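Local coordinates for protein catechol 1,2-dioxygenase (Acinetobacter sp., PDB 1DMH) that uses a ferric iron to cleave catechol with molecular oxygen, giving cis,cis-muconate at the start of one branch of the beta-ketoadipate pathway, at residues Ile5-Ser19 against Ile34-Glu46. Numbering follows the deposited sequence.
Sequences IFNTQDVQDFLRVAS and IHRVLSDLYKAIE
Lys43 lays its CB over one face of the Phe6 ring, 3.8 Å from the centroid, and Gln12 covers the opposite face with NE2 while giving that same group to Phe6 O in a hydrogen bond. Tyr42 CB touches the ring at its edge. The Tyr42 ring carries Leu15 CD2 over the centre of one face, 3.6 Å from its centroid, with Val11 CG1 and Phe14 CD2 at the rim. Ser39 OG, from the same helix, lies above one face of His35, offset toward the rim; at its edge lie Ser19 OG and a water that joins NE2 to Gln12 O. Leu15 is a knob in the hole formed by His35, Leu38, Ser39 and Tyr42.

At the far end Glu46, CG anti to the backbone N (chi1 179°) and the chain extended beyond, reaches the turn before helix 9-18. Its OE1 accepts hydrogen bonds from Ile5 N and Phe6 N, each 2.7 Å, Ile5 from above the carboxylate plane and Phe6 on the syn side; OE2 accepts from a water held by Asn7 N. Tyr42 OH hydrogen-bonds to Leu78 O of the second subunit, whose Tyr83 stacks on the ring.

The axes of 9-18 and 34-46 approach to 9.4 Å and run roughly antiparallel (143°); both belong to the N-terminal helical zipper, five helices from each subunit, that forms the dimer axis.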
loop_
_atom_site.group_PDB
_atom_site.type_symbol
_atom_site.label_atom_id
_atom_site.label_comp_id
_atom_site.label_asym_id
_atom_site.label_seq_id
_atom_site.Cartn_x
_atom_site.Cartn_y
_atom_site.Cartn_z
ATOM N N ILE A 5 -12.151 16.630 -16.320
ATOM C CA ILE A 5 -10.999 16.750 -17.189
ATOM C C ILE A 5 -10.436 15.383 -17.537
ATOM O O ILE A 5 -9.533 15.270 -18.356
ATOM C CB ILE A 5 -9.878 17.614 -16.537
ATOM C CG1 ILE A 5 -9.324 16.948 -15.267
ATOM C CG2 ILE A 5 -10.432 18.978 -16.199
ATOM C CD1 ILE A 5 -8.138 17.727 -14.673
ATOM N N PHE A 6 -10.976 14.335 -16.934
ATOM C CA PHE A 6 -10.461 13.007 -17.219
ATOM C C PHE A 6 -10.467 12.687 -18.717
ATOM O O PHE A 6 -9.531 12.100 -19.266
ATOM C CB PHE A 6 -11.272 11.932 -16.497
ATOM C CG PHE A 6 -10.789 10.543 -16.783
ATOM C CD1 PHE A 6 -9.586 10.091 -16.250
ATOM C CD2 PHE A 6 -11.496 9.708 -17.645
ATOM C CE1 PHE A 6 -9.093 8.827 -16.572
ATOM C CE2 PHE A 6 -11.015 8.445 -17.972
ATOM C CZ PHE A 6 -9.811 8.002 -17.434
ATOM N N ASN A 7 -11.537 13.083 -19.384
ATOM C CA ASN A 7 -11.648 12.768 -20.796
ATOM C C ASN A 7 -10.881 13.667 -21.768
ATOM O O ASN A 7 -10.942 13.464 -22.972
ATOM C CB ASN A 7 -13.118 12.725 -21.196
ATOM C CG ASN A 7 -13.340 11.880 -22.429
ATOM O OD1 ASN A 7 -13.091 10.669 -22.406
ATOM N ND2 ASN A 7 -13.787 12.508 -23.519
ATOM N N THR A 8 -10.132 14.641 -21.275
ATOM C CA THR A 8 -9.400 15.510 -22.186
ATOM C C THR A 8 -8.132 14.850 -22.669
ATOM O O THR A 8 -7.613 13.931 -22.024
ATOM C CB THR A 8 -9.024 16.825 -21.519
ATOM O OG1 THR A 8 -8.178 16.576 -20.390
ATOM C CG2 THR A 8 -10.277 17.541 -21.061
ATOM N N GLN A 9 -7.626 15.317 -23.805
ATOM C CA GLN A 9 -6.398 14.765 -24.359
ATOM C C GLN A 9 -5.218 14.960 -23.427
ATOM O O GLN A 9 -4.329 14.123 -23.383
ATOM C CB GLN A 9 -6.077 15.386 -25.723
ATOM C CG GLN A 9 -7.045 14.924 -26.813
ATOM C CD GLN A 9 -7.192 13.383 -26.850
ATOM O OE1 GLN A 9 -6.225 12.656 -27.138
ATOM N NE2 GLN A 9 -8.403 12.888 -26.535
ATOM N N ASP A 10 -5.199 16.061 -22.684
ATOM C CA ASP A 10 -4.094 16.298 -21.767
ATOM C C ASP A 10 -4.004 15.205 -20.697
ATOM O O ASP A 10 -2.914 14.702 -20.422
ATOM C CB ASP A 10 -4.229 17.672 -21.128
ATOM C CG ASP A 10 -4.215 18.771 -22.159
ATOM O OD1 ASP A 10 -3.244 18.811 -22.937
ATOM O OD2 ASP A 10 -5.166 19.585 -22.210
ATOM N N VAL A 11 -5.138 14.824 -20.106
ATOM C CA VAL A 11 -5.123 13.772 -19.094
ATOM C C VAL A 11 -4.868 12.389 -19.714
ATOM O O VAL A 11 -4.076 11.598 -19.190
ATOM C CB VAL A 11 -6.432 13.756 -18.290
ATOM C CG1 VAL A 11 -6.482 12.514 -17.370
ATOM C CG2 VAL A 11 -6.520 15.035 -17.469
ATOM N N GLN A 12 -5.512 12.095 -20.840
ATOM C CA GLN A 12 -5.294 10.802 -21.476
ATOM C C GLN A 12 -3.827 10.588 -21.901
ATOM O O GLN A 12 -3.275 9.496 -21.688
ATOM C CB GLN A 12 -6.264 10.652 -22.650
ATOM C CG GLN A 12 -7.727 10.666 -22.163
ATOM C CD GLN A 12 -7.998 9.560 -21.165
ATOM O OE1 GLN A 12 -7.737 8.393 -21.453
ATOM N NE2 GLN A 12 -8.511 9.911 -19.994
ATOM N N ASP A 13 -3.188 11.614 -22.476
ATOM C CA ASP A 13 -1.785 11.481 -22.875
ATOM C C ASP A 13 -0.887 11.358 -21.657
ATOM O O ASP A 13 0.079 10.577 -21.646
ATOM C CB ASP A 13 -1.321 12.670 -23.712
ATOM C CG ASP A 13 -1.946 12.684 -25.098
ATOM O OD1 ASP A 13 -2.351 11.592 -25.577
ATOM O OD2 ASP A 13 -2.004 13.779 -25.711
ATOM N N PHE A 14 -1.219 12.133 -20.629
ATOM C CA PHE A 14 -0.467 12.104 -19.388
ATOM C C PHE A 14 -0.453 10.668 -18.825
ATOM O O PHE A 14 0.584 10.171 -18.405
ATOM C CB PHE A 14 -1.099 13.067 -18.375
ATOM C CG PHE A 14 -0.325 13.171 -17.074
ATOM C CD1 PHE A 14 1.036 13.467 -17.088
ATOM C CD2 PHE A 14 -0.962 12.997 -15.842
ATOM C CE1 PHE A 14 1.764 13.594 -15.903
ATOM C CE2 PHE A 14 -0.246 13.118 -14.636
ATOM C CZ PHE A 14 1.127 13.420 -14.672
ATOM N N LEU A 15 -1.610 10.011 -18.816
ATOM C CA LEU A 15 -1.701 8.645 -18.312
ATOM C C LEU A 15 -0.778 7.699 -19.093
ATOM O O LEU A 15 -0.232 6.745 -18.532
ATOM C CB LEU A 15 -3.154 8.152 -18.398
ATOM C CG LEU A 15 -4.115 8.654 -17.309
ATOM C CD1 LEU A 15 -5.558 8.410 -17.678
ATOM C CD2 LEU A 15 -3.773 7.947 -15.996
ATOM N N ARG A 16 -0.606 7.952 -20.390
ATOM C CA ARG A 16 0.254 7.077 -21.173
ATOM C C ARG A 16 1.709 7.336 -20.817
ATOM O O ARG A 16 2.510 6.405 -20.733
ATOM C CB ARG A 16 0.013 7.279 -22.673
ATOM C CG ARG A 16 -1.375 6.822 -23.145
ATOM C CD ARG A 16 -1.467 6.981 -24.659
ATOM N NE ARG A 16 -0.516 6.088 -25.323
ATOM C CZ ARG A 16 -0.723 4.786 -25.478
ATOM N NH1 ARG A 16 -1.853 4.250 -25.030
ATOM N NH2 ARG A 16 0.213 4.016 -26.027
ATOM N N VAL A 17 2.051 8.601 -20.600
ATOM C CA VAL A 17 3.419 8.955 -20.217
ATOM C C VAL A 17 3.806 8.363 -18.853
ATOM O O VAL A 17 4.854 7.731 -18.699
ATOM C CB VAL A 17 3.571 10.472 -20.145
ATOM C CG1 VAL A 17 4.956 10.843 -19.599
ATOM C CG2 VAL A 17 3.339 11.059 -21.518
ATOM N N ALA A 18 2.945 8.575 -17.862
ATOM C CA ALA A 18 3.178 8.072 -16.512
ATOM C C ALA A 18 3.321 6.548 -16.473
ATOM O O ALA A 18 4.072 6.009 -15.650
ATOM C CB ALA A 18 2.047 8.513 -15.602
ATOM N N SER A 19 2.603 5.849 -17.353
ATOM C CA SER A 19 2.664 4.392 -17.401
ATOM C C SER A 19 3.858 3.868 -18.214
ATOM O O SER A 19 4.035 2.654 -18.353
ATOM C CB SER A 19 1.367 3.844 -17.988
ATOM O OG SER A 19 0.270 4.269 -17.196
ATOM N N ILE A 34 -0.358 -1.234 -14.996
ATOM C CA ILE A 34 -0.268 0.103 -14.416
ATOM C C ILE A 34 -1.136 1.102 -15.175
ATOM O O ILE A 34 -1.866 1.885 -14.554
ATOM C CB ILE A 34 1.180 0.610 -14.410
ATOM C CG1 ILE A 34 2.021 -0.255 -13.472
ATOM C CG2 ILE A 34 1.221 2.067 -13.948
ATOM C CD1 ILE A 34 1.543 -0.224 -12.042
ATOM N N HIS A 35 -1.081 1.085 -16.508
ATOM C CA HIS A 35 -1.905 2.012 -17.267
ATOM C C HIS A 35 -3.390 1.842 -16.927
ATOM O O HIS A 35 -4.095 2.818 -16.713
ATOM C CB HIS A 35 -1.687 1.838 -18.767
ATOM C CG HIS A 35 -2.445 2.829 -19.591
ATOM N ND1 HIS A 35 -3.572 2.495 -20.310
ATOM C CD2 HIS A 35 -2.301 4.170 -19.718
ATOM C CE1 HIS A 35 -4.094 3.586 -20.840
ATOM N NE2 HIS A 35 -3.342 4.615 -20.497
ATOM N N ARG A 36 -3.863 0.609 -16.844
ATOM C CA ARG A 36 -5.268 0.380 -16.519
ATOM C C ARG A 36 -5.623 0.809 -15.100
ATOM O O ARG A 36 -6.628 1.480 -14.883
ATOM C CB ARG A 36 -5.612 -1.103 -16.711
ATOM C CG ARG A 36 -6.980 -1.529 -16.196
ATOM C CD ARG A 36 -8.111 -0.773 -16.840
ATOM N NE ARG A 36 -9.386 -1.360 -16.441
ATOM C CZ ARG A 36 -9.936 -2.415 -17.041
ATOM N NH1 ARG A 36 -9.333 -2.989 -18.085
ATOM N NH2 ARG A 36 -11.048 -2.943 -16.556
ATOM N N VAL A 37 -4.808 0.421 -14.125
ATOM C CA VAL A 37 -5.089 0.798 -12.750
ATOM C C VAL A 37 -5.068 2.325 -12.569
ATOM O O VAL A 37 -5.943 2.872 -11.903
ATOM C CB VAL A 37 -4.098 0.115 -11.767
ATOM C CG1 VAL A 37 -4.378 0.585 -10.339
ATOM C CG2 VAL A 37 -4.262 -1.391 -11.836
ATOM N N LEU A 38 -4.093 3.019 -13.158
ATOM C CA LEU A 38 -4.047 4.489 -13.031
ATOM C C LEU A 38 -5.248 5.151 -13.688
ATOM O O LEU A 38 -5.819 6.097 -13.164
ATOM C CB LEU A 38 -2.800 5.088 -13.677
ATOM C CG LEU A 38 -1.461 4.792 -13.026
ATOM C CD1 LEU A 38 -0.375 5.544 -13.770
ATOM C CD2 LEU A 38 -1.510 5.233 -11.585
ATOM N N SER A 39 -5.611 4.663 -14.863
ATOM C CA SER A 39 -6.746 5.218 -15.573
ATOM C C SER A 39 -7.985 5.086 -14.723
ATOM O O SER A 39 -8.712 6.047 -14.539
ATOM C CB SER A 39 -6.948 4.493 -16.904
ATOM O OG SER A 39 -5.835 4.745 -17.741
ATOM N N ASP A 40 -8.231 3.893 -14.209
ATOM C CA ASP A 40 -9.408 3.690 -13.374
ATOM C C ASP A 40 -9.400 4.587 -12.129
ATOM O O ASP A 40 -10.423 5.146 -11.768
ATOM C CB ASP A 40 -9.546 2.213 -12.950
ATOM C CG ASP A 40 -9.946 1.292 -14.111
ATOM O OD1 ASP A 40 -10.401 1.776 -15.177
ATOM O OD2 ASP A 40 -9.813 0.072 -13.934
ATOM N N LEU A 41 -8.251 4.730 -11.473
ATOM C CA LEU A 41 -8.186 5.563 -10.280
ATOM C C LEU A 41 -8.354 7.044 -10.586
ATOM O O LEU A 41 -9.005 7.753 -9.822
ATOM C CB LEU A 41 -6.872 5.326 -9.527
ATOM C CG LEU A 41 -6.780 4.000 -8.778
ATOM C CD1 LEU A 41 -5.374 3.862 -8.196
ATOM C CD2 LEU A 41 -7.817 3.960 -7.669
ATOM N N TYR A 42 -7.748 7.518 -11.672
ATOM C CA TYR A 42 -7.891 8.926 -12.057
ATOM C C TYR A 42 -9.367 9.176 -12.348
ATOM O O TYR A 42 -9.911 10.214 -11.985
ATOM C CB TYR A 42 -7.082 9.249 -13.313
ATOM C CG TYR A 42 -5.630 9.627 -13.090
ATOM C CD1 TYR A 42 -4.830 8.935 -12.174
ATOM C CD2 TYR A 42 -5.025 10.583 -13.898
ATOM C CE1 TYR A 42 -3.469 9.175 -12.096
ATOM C CE2 TYR A 42 -3.659 10.831 -13.826
ATOM C CZ TYR A 42 -2.891 10.119 -12.935
ATOM O OH TYR A 42 -1.534 10.280 -12.944
ATOM N N LYS A 43 -10.018 8.227 -13.012
ATOM C CA LYS A 43 -11.430 8.400 -13.301
ATOM C C LYS A 43 -12.252 8.332 -12.009
ATOM O O LYS A 43 -13.189 9.107 -11.853
ATOM C CB LYS A 43 -11.907 7.339 -14.296
ATOM C CG LYS A 43 -13.320 7.548 -14.772
ATOM C CD LYS A 43 -13.657 6.531 -15.830
ATOM C CE LYS A 43 -15.015 6.810 -16.492
ATOM N NZ LYS A 43 -16.152 6.707 -15.518
ATOM N N ALA A 44 -11.906 7.433 -11.077
ATOM C CA ALA A 44 -12.652 7.315 -9.811
ATOM C C ALA A 44 -12.527 8.625 -8.997
ATOM O O ALA A 44 -13.486 9.085 -8.376
ATOM C CB ALA A 44 -12.155 6.085 -8.982
ATOM N N ILE A 45 -11.344 9.224 -8.997
ATOM C CA ILE A 45 -11.145 10.496 -8.299
ATOM C C ILE A 45 -12.095 11.545 -8.906
ATOM O O ILE A 45 -12.680 12.356 -8.190
ATOM C CB ILE A 45 -9.680 10.990 -8.453
ATOM C CG1 ILE A 45 -8.768 10.133 -7.572
ATOM C CG2 ILE A 45 -9.592 12.491 -8.154
ATOM C CD1 ILE A 45 -7.286 10.321 -7.819
ATOM N N GLU A 46 -12.259 11.535 -10.225
ATOM C CA GLU A 46 -13.158 12.502 -10.837
ATOM C C GLU A 46 -14.626 12.180 -10.540
ATOM O O GLU A 46 -15.353 13.042 -10.058
ATOM C CB GLU A 46 -12.934 12.583 -12.350
ATOM C CG GLU A 46 -13.878 13.564 -13.030
ATOM C CD GLU A 46 -13.451 13.872 -14.435
ATOM O OE1 GLU A 46 -12.407 14.526 -14.605
ATOM O OE2 GLU A 46 -14.151 13.443 -15.373
HETATM O O HOH W 1 -13.904 13.865 -18.019
HETATM O O HOH W 2 -4.281 7.140 -21.624
#